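Local coordinates for protein EDTA monooxygenase (EDTA-degrading bacterium BNC1, PDB 5DQP) that probably acts as an FMN-dependent monooxygenase in the bacterial degradation of EDTA, working with a partner flavin reductase, at residues A52-D57 / I229-L234; V210-G215 / R221-F226. All blocks are in the same frame, centred on the assembly; numbering follows the deposited sequence.

After strand 7-11 and helix 35-47 the chain lays down strand 52-55, where contact 1 begins, then runs through 171 residues, with strands 90-96, 120-125 and 210-213 among them, before contact 1 closes the circuit at strand 229-233. Contact 2 is nested inside that loop and is far more local: strand 210-213 is met by helix 217-226 only a few residues later. The same beta-alpha-beta unit then delivers strand 229-233, which pairs in parallel beside 210-213 through probable hydrogen bonds between Gln212 and both Ile229 and Tyr231. Contact 1 thus bridges the interior of the luciferase-like TIM barrel, whereas contact 2 fastens the sheet to its outer helical layer.

Contact 1: residues A52-D57 / I229-L234; sequences AFFLAD and IIYAFL
Phe54 and Tyr231 reach toward each other across the inside of the barrel and meet as a T-shaped pair, the edge of the tyrosine ring directed at the face of the phenylalanine. The planes stand at 87° with centroids 4.9 Å apart. Tyr231 CE2 sits over the centre of the Phe54 ring, coming within 3.6 Å of Phe54 CZ, while the phenol oxygen reaches farther back over the same face, where Tyr231 OH lies 3.3 Å from Phe54 CD1. The Phe54 ring swings out with CG anti to its own nitrogen (chi1 167°), which offers a flat face to the incoming tyrosine; on the reverse face the amide nitrogen of Ala56 packs near the rim.

This tight spot is small. The strands themselves stay well apart, with the CA atoms of Phe54 and Tyr231 at 11.0 Å, and just 104 Å² is buried between the segments. Tyr231 OH is buried by the contact and has no hydrogen-bonding partner in the model; no hydrogen bond crosses the contact, which rests on the edge-to-face packing of the rings. The far end of 229-234 is looser: Phe233 is exposed, and its backbone nitrogen bonds a PE4 molecule, probably from the crystallisation liquor, that also approaches Tyr231. Asp57, a predicted FMN ligand just beyond strand 52-55, forms a salt bridge with Arg107 of the second subunit.

Strands 90-96, 120-125 and 210-213 lie between 52-55 and 229-233 along one way round the sheet, and the two rings span the interior of the TIM barrel. There Phe54 also meets Trp11 edge-to-face. Phe53 and Leu55, turned the other way, contact helix 75-85, while both rings of the pair pack on Val9 of strand 7-11 and Ile92 of strand 90-96.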
loop_
_atom_site.group_PDB
_atom_site.type_symbol
_atom_site.label_atom_id
_atom_site.label_comp_id
_atom_site.label_asym_id
_atom_site.label_seq_id
_atom_site.Cartn_x
_atom_site.Cartn_y
_atom_site.Cartn_z
ATOM N N ALA A 52 -7.792 5.454 15.828
ATOM C CA ALA A 52 -7.109 5.191 14.563
ATOM C C ALA A 52 -6.261 6.396 14.174
ATOM O O ALA A 52 -6.562 7.527 14.565
ATOM C CB ALA A 52 -8.110 4.878 13.438
ATOM N N PHE A 53 -5.193 6.145 13.406
ATOM C CA PHE A 53 -4.553 7.248 12.718
ATOM C C PHE A 53 -5.253 7.453 11.376
ATOM O O PHE A 53 -6.027 6.615 10.907
ATOM C CB PHE A 53 -3.033 7.026 12.543
ATOM C CG PHE A 53 -2.664 5.793 11.717
ATOM C CD1 PHE A 53 -2.629 5.852 10.338
ATOM C CD2 PHE A 53 -2.340 4.591 12.338
ATOM C CE1 PHE A 53 -2.314 4.733 9.581
ATOM C CE2 PHE A 53 -2.004 3.469 11.601
ATOM C CZ PHE A 53 -1.993 3.534 10.216
ATOM N N PHE A 54 -4.995 8.599 10.769
ATOM C CA PHE A 54 -5.558 8.921 9.474
ATOM C C PHE A 54 -4.475 9.485 8.566
ATOM O O PHE A 54 -3.657 10.311 8.988
ATOM C CB PHE A 54 -6.705 9.934 9.634
ATOM C CG PHE A 54 -7.146 10.570 8.344
ATOM C CD1 PHE A 54 -7.731 9.805 7.354
ATOM C CD2 PHE A 54 -7.010 11.932 8.142
ATOM C CE1 PHE A 54 -8.158 10.371 6.179
ATOM C CE2 PHE A 54 -7.454 12.530 6.952
ATOM C CZ PHE A 54 -8.022 11.746 5.977
ATOM N N LEU A 55 -4.493 9.051 7.315
ATOM C CA LEU A 55 -3.594 9.539 6.284
ATOM C C LEU A 55 -4.424 10.141 5.163
ATOM O O LEU A 55 -5.201 9.438 4.512
ATOM C CB LEU A 55 -2.703 8.408 5.758
ATOM C CG LEU A 55 -1.673 7.878 6.757
ATOM C CD1 LEU A 55 -0.990 6.614 6.201
ATOM C CD2 LEU A 55 -0.641 8.939 7.080
ATOM N N ALA A 56 -4.289 11.445 4.967
ATOM C CA ALA A 56 -4.817 12.094 3.778
ATOM C C ALA A 56 -3.916 11.748 2.597
ATOM O O ALA A 56 -2.778 11.307 2.772
ATOM C CB ALA A 56 -4.884 13.606 3.975
ATOM N N ASP A 57 -4.434 11.921 1.384
ATOM C CA ASP A 57 -3.598 11.664 0.222
ATOM C C ASP A 57 -4.134 12.370 -1.018
ATOM O O ASP A 57 -5.342 12.502 -1.204
ATOM C CB ASP A 57 -3.479 10.167 -0.077
ATOM C CG ASP A 57 -2.529 9.888 -1.231
ATOM O OD1 ASP A 57 -1.396 10.416 -1.171
ATOM O OD2 ASP A 57 -2.913 9.172 -2.196
ATOM N N ILE A 229 -17.984 6.705 8.772
ATOM C CA ILE A 229 -17.424 7.858 9.451
ATOM C C ILE A 229 -17.436 9.025 8.481
ATOM O O ILE A 229 -17.059 8.888 7.310
ATOM C CB ILE A 229 -15.996 7.618 9.960
ATOM C CG1 ILE A 229 -15.886 6.286 10.700
ATOM C CG2 ILE A 229 -15.575 8.787 10.838
ATOM C CD1 ILE A 229 -14.450 5.973 11.138
ATOM N N ILE A 230 -17.870 10.172 8.979
ATOM C CA ILE A 230 -17.888 11.410 8.222
ATOM C C ILE A 230 -17.036 12.419 8.979
ATOM O O ILE A 230 -17.265 12.662 10.174
ATOM C CB ILE A 230 -19.327 11.923 8.039
ATOM C CG1 ILE A 230 -20.248 10.784 7.551
ATOM C CG2 ILE A 230 -19.335 13.184 7.165
ATOM C CD1 ILE A 230 -21.726 11.143 7.535
ATOM N N TYR A 231 -16.049 12.987 8.289
ATOM C CA TYR A 231 -15.285 14.117 8.805
ATOM C C TYR A 231 -16.037 15.406 8.543
ATOM O O TYR A 231 -16.636 15.579 7.482
ATOM C CB TYR A 231 -13.920 14.210 8.140
ATOM C CG TYR A 231 -13.018 13.054 8.425
ATOM C CD1 TYR A 231 -13.346 12.106 9.395
ATOM C CD2 TYR A 231 -11.822 12.913 7.737
ATOM C CE1 TYR A 231 -12.499 11.050 9.665
ATOM C CE2 TYR A 231 -10.961 11.868 8.008
ATOM C CZ TYR A 231 -11.297 10.940 8.968
ATOM O OH TYR A 231 -10.441 9.890 9.216
ATOM N N ALA A 232 -15.998 16.317 9.515
ATOM C CA ALA A 232 -16.748 17.558 9.432
ATOM C C ALA A 232 -15.862 18.741 9.787
ATOM O O ALA A 232 -14.813 18.611 10.431
ATOM C CB ALA A 232 -17.988 17.548 10.350
ATOM N N PHE A 233 -16.314 19.902 9.344
ATOM C CA PHE A 233 -15.685 21.167 9.663
ATOM C C PHE A 233 -16.034 21.543 11.100
ATOM O O PHE A 233 -17.150 21.306 11.572
ATOM C CB PHE A 233 -16.168 22.233 8.676
ATOM C CG PHE A 233 -15.605 23.594 8.917
ATOM C CD1 PHE A 233 -14.254 23.846 8.707
ATOM C CD2 PHE A 233 -16.434 24.640 9.313
ATOM C CE1 PHE A 233 -13.741 25.111 8.920
ATOM C CE2 PHE A 233 -15.926 25.902 9.523
ATOM C CZ PHE A 233 -14.576 26.137 9.332
ATOM N N LEU A 234 -15.060 22.089 11.816
ATOM C CA LEU A 234 -15.315 22.543 13.179
ATOM C C LEU A 234 -15.769 24.001 13.108
ATOM O O LEU A 234 -15.012 24.941 13.347
ATOM C CB LEU A 234 -14.089 22.347 14.053
ATOM C CG LEU A 234 -14.338 22.717 15.524
ATOM C CD1 LEU A 234 -14.891 21.537 16.263
ATOM C CD2 LEU A 234 -13.069 23.248 16.208
#

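Contact 2: residues V210-G215 / R221-F226; sequences VVQAGG and RLASRF
The carbonyl oxygen of Arg221 is held twice within its helix: Ser224 OG donates to Arg221 O at 2.8 Å, slightly tilted from the carbonyl plane, and Arg225 N donates to the same oxygen at 3.2 Å. Both bonds lie in the helical turn that includes Ala223, whose methyl group packs against the bent side chain of Gln212. That bend, at chi2 (-84°), brings the amide alongside, with Gln212 OE1 3.2 Å from Ala223 CB. The other end of the amide turns back along its own segment, Gln212 NE2 making a weak but straight bond (171°) to Gly214 O at 3.5 Å. Farther along, one branch of Val210 rests against the last helical carbonyl, CG1 lying 3.4 Å from Phe226 O. An alanine in place of Gln212 would probably open a gap beside the Ala223 methyl and leave Gly214 O without its weak partner. On the same helix, Phe226 and Leu222 also pack on helix 143-161, the latter on Tyr147, a predicted FMN ligand. Polar groups here pair within a segment or with other parts of the fold; no hydrogen bond joins the two segments, so this strand-to-helix packing of the beta-alpha-beta unit rests on van der Waals contact.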
loop_
_atom_site.group_PDB
_atom_site.type_symbol
_atom_site.label_atom_id
_atom_site.label_comp_id
_atom_site.label_asym_id
_atom_site.label_seq_id
_atom_site.Cartn_x
_atom_site.Cartn_y
_atom_site.Cartn_z
ATOM N N VAL A 210 -15.622 2.410 5.858
ATOM C CA VAL A 210 -15.553 3.398 4.780
ATOM C C VAL A 210 -15.808 4.777 5.370
ATOM O O VAL A 210 -16.806 4.988 6.067
ATOM C CB VAL A 210 -16.547 3.086 3.645
ATOM C CG1 VAL A 210 -16.626 4.259 2.644
ATOM C CG2 VAL A 210 -16.135 1.793 2.908
ATOM N N VAL A 211 -14.915 5.712 5.064
ATOM C CA VAL A 211 -14.925 7.060 5.602
ATOM C C VAL A 211 -15.207 8.017 4.459
ATOM O O VAL A 211 -14.824 7.765 3.312
ATOM C CB VAL A 211 -13.583 7.376 6.312
ATOM C CG1 VAL A 211 -13.494 8.880 6.770
ATOM C CG2 VAL A 211 -13.390 6.426 7.499
ATOM N N GLN A 212 -15.909 9.113 4.772
ATOM C CA GLN A 212 -16.296 10.113 3.784
ATOM C C GLN A 212 -16.100 11.515 4.352
ATOM O O GLN A 212 -16.196 11.737 5.563
ATOM C CB GLN A 212 -17.753 9.905 3.324
ATOM C CG GLN A 212 -18.180 10.758 2.097
ATOM C CD GLN A 212 -18.628 12.179 2.462
ATOM O OE1 GLN A 212 -19.072 12.431 3.591
ATOM N NE2 GLN A 212 -18.499 13.115 1.511
ATOM N N ALA A 213 -15.699 12.423 3.490
ATOM C CA ALA A 213 -15.465 13.824 3.806
ATOM C C ALA A 213 -15.919 14.702 2.640
ATOM O O ALA A 213 -15.313 14.706 1.598
ATOM C CB ALA A 213 -13.993 14.047 4.068
ATOM N N GLY A 214 -16.962 15.466 2.829
ATOM C CA GLY A 214 -17.454 16.377 1.807
ATOM C C GLY A 214 -18.802 16.995 2.066
ATOM O O GLY A 214 -19.778 16.294 2.079
ATOM N N GLY A 215 -18.859 18.304 2.237
ATOM C CA GLY A 215 -20.080 18.973 2.642
ATOM C C GLY A 215 -21.093 19.240 1.548
ATOM O O GLY A 215 -22.211 19.665 1.861
ATOM N N ARG A 221 -24.888 12.723 -0.045
ATOM C CA ARG A 221 -25.598 11.553 -0.550
ATOM C C ARG A 221 -24.706 10.326 -0.565
ATOM O O ARG A 221 -25.109 9.246 -0.114
ATOM C CB ARG A 221 -26.143 11.810 -1.946
ATOM C CG ARG A 221 -26.895 10.604 -2.497
ATOM C CD ARG A 221 -27.425 10.817 -3.915
ATOM N NE ARG A 221 -28.170 9.647 -4.390
ATOM C CZ ARG A 221 -27.687 8.732 -5.231
ATOM N NH1 ARG A 221 -26.456 8.841 -5.710
ATOM N NH2 ARG A 221 -28.438 7.703 -5.599
ATOM N N LEU A 222 -23.487 10.463 -1.097
ATOM C CA LEU A 222 -22.530 9.368 -1.005
ATOM C C LEU A 222 -22.395 8.898 0.444
ATOM O O LEU A 222 -22.445 7.695 0.734
ATOM C CB LEU A 222 -21.183 9.812 -1.564
ATOM C CG LEU A 222 -20.218 8.700 -1.964
ATOM C CD1 LEU A 222 -20.686 7.988 -3.229
ATOM C CD2 LEU A 222 -18.857 9.272 -2.184
ATOM N N ALA A 223 -22.255 9.844 1.374
ATOM C CA ALA A 223 -22.063 9.483 2.772
ATOM C C ALA A 223 -23.260 8.724 3.321
ATOM O O ALA A 223 -23.094 7.768 4.089
ATOM C CB ALA A 223 -21.792 10.731 3.606
ATOM N N SER A 224 -24.480 9.129 2.937
ATOM C CA SER A 224 -25.665 8.472 3.484
ATOM C C SER A 224 -25.748 7.022 3.021
ATOM O O SER A 224 -26.324 6.184 3.725
ATOM C CB SER A 224 -26.937 9.243 3.097
ATOM O OG SER A 224 -27.252 9.076 1.712
ATOM N N ARG A 225 -25.150 6.704 1.861
ATOM C CA ARG A 225 -25.178 5.364 1.269
ATOM C C ARG A 225 -24.013 4.494 1.723
ATOM O O ARG A 225 -24.193 3.296 1.965
ATOM C CB ARG A 225 -25.180 5.457 -0.268
ATOM C CG ARG A 225 -26.405 6.198 -0.840
ATOM C CD ARG A 225 -26.427 6.273 -2.378
ATOM N NE ARG A 225 -26.114 4.982 -2.981
ATOM C CZ ARG A 225 -26.963 3.959 -3.067
ATOM N NH1 ARG A 225 -28.198 4.074 -2.594
ATOM N NH2 ARG A 225 -26.579 2.816 -3.623
ATOM N N PHE A 226 -22.819 5.073 1.843
ATOM C CA PHE A 226 -21.598 4.313 2.068
ATOM C C PHE A 226 -20.738 4.780 3.233
ATOM O O PHE A 226 -19.897 4.004 3.680
ATOM C CB PHE A 226 -20.734 4.332 0.804
ATOM C CG PHE A 226 -21.390 3.680 -0.362
ATOM C CD1 PHE A 226 -21.518 2.306 -0.405
ATOM C CD2 PHE A 226 -21.904 4.439 -1.403
ATOM C CE1 PHE A 226 -22.145 1.683 -1.481
ATOM C CE2 PHE A 226 -22.536 3.829 -2.471
ATOM C CZ PHE A 226 -22.650 2.456 -2.513
#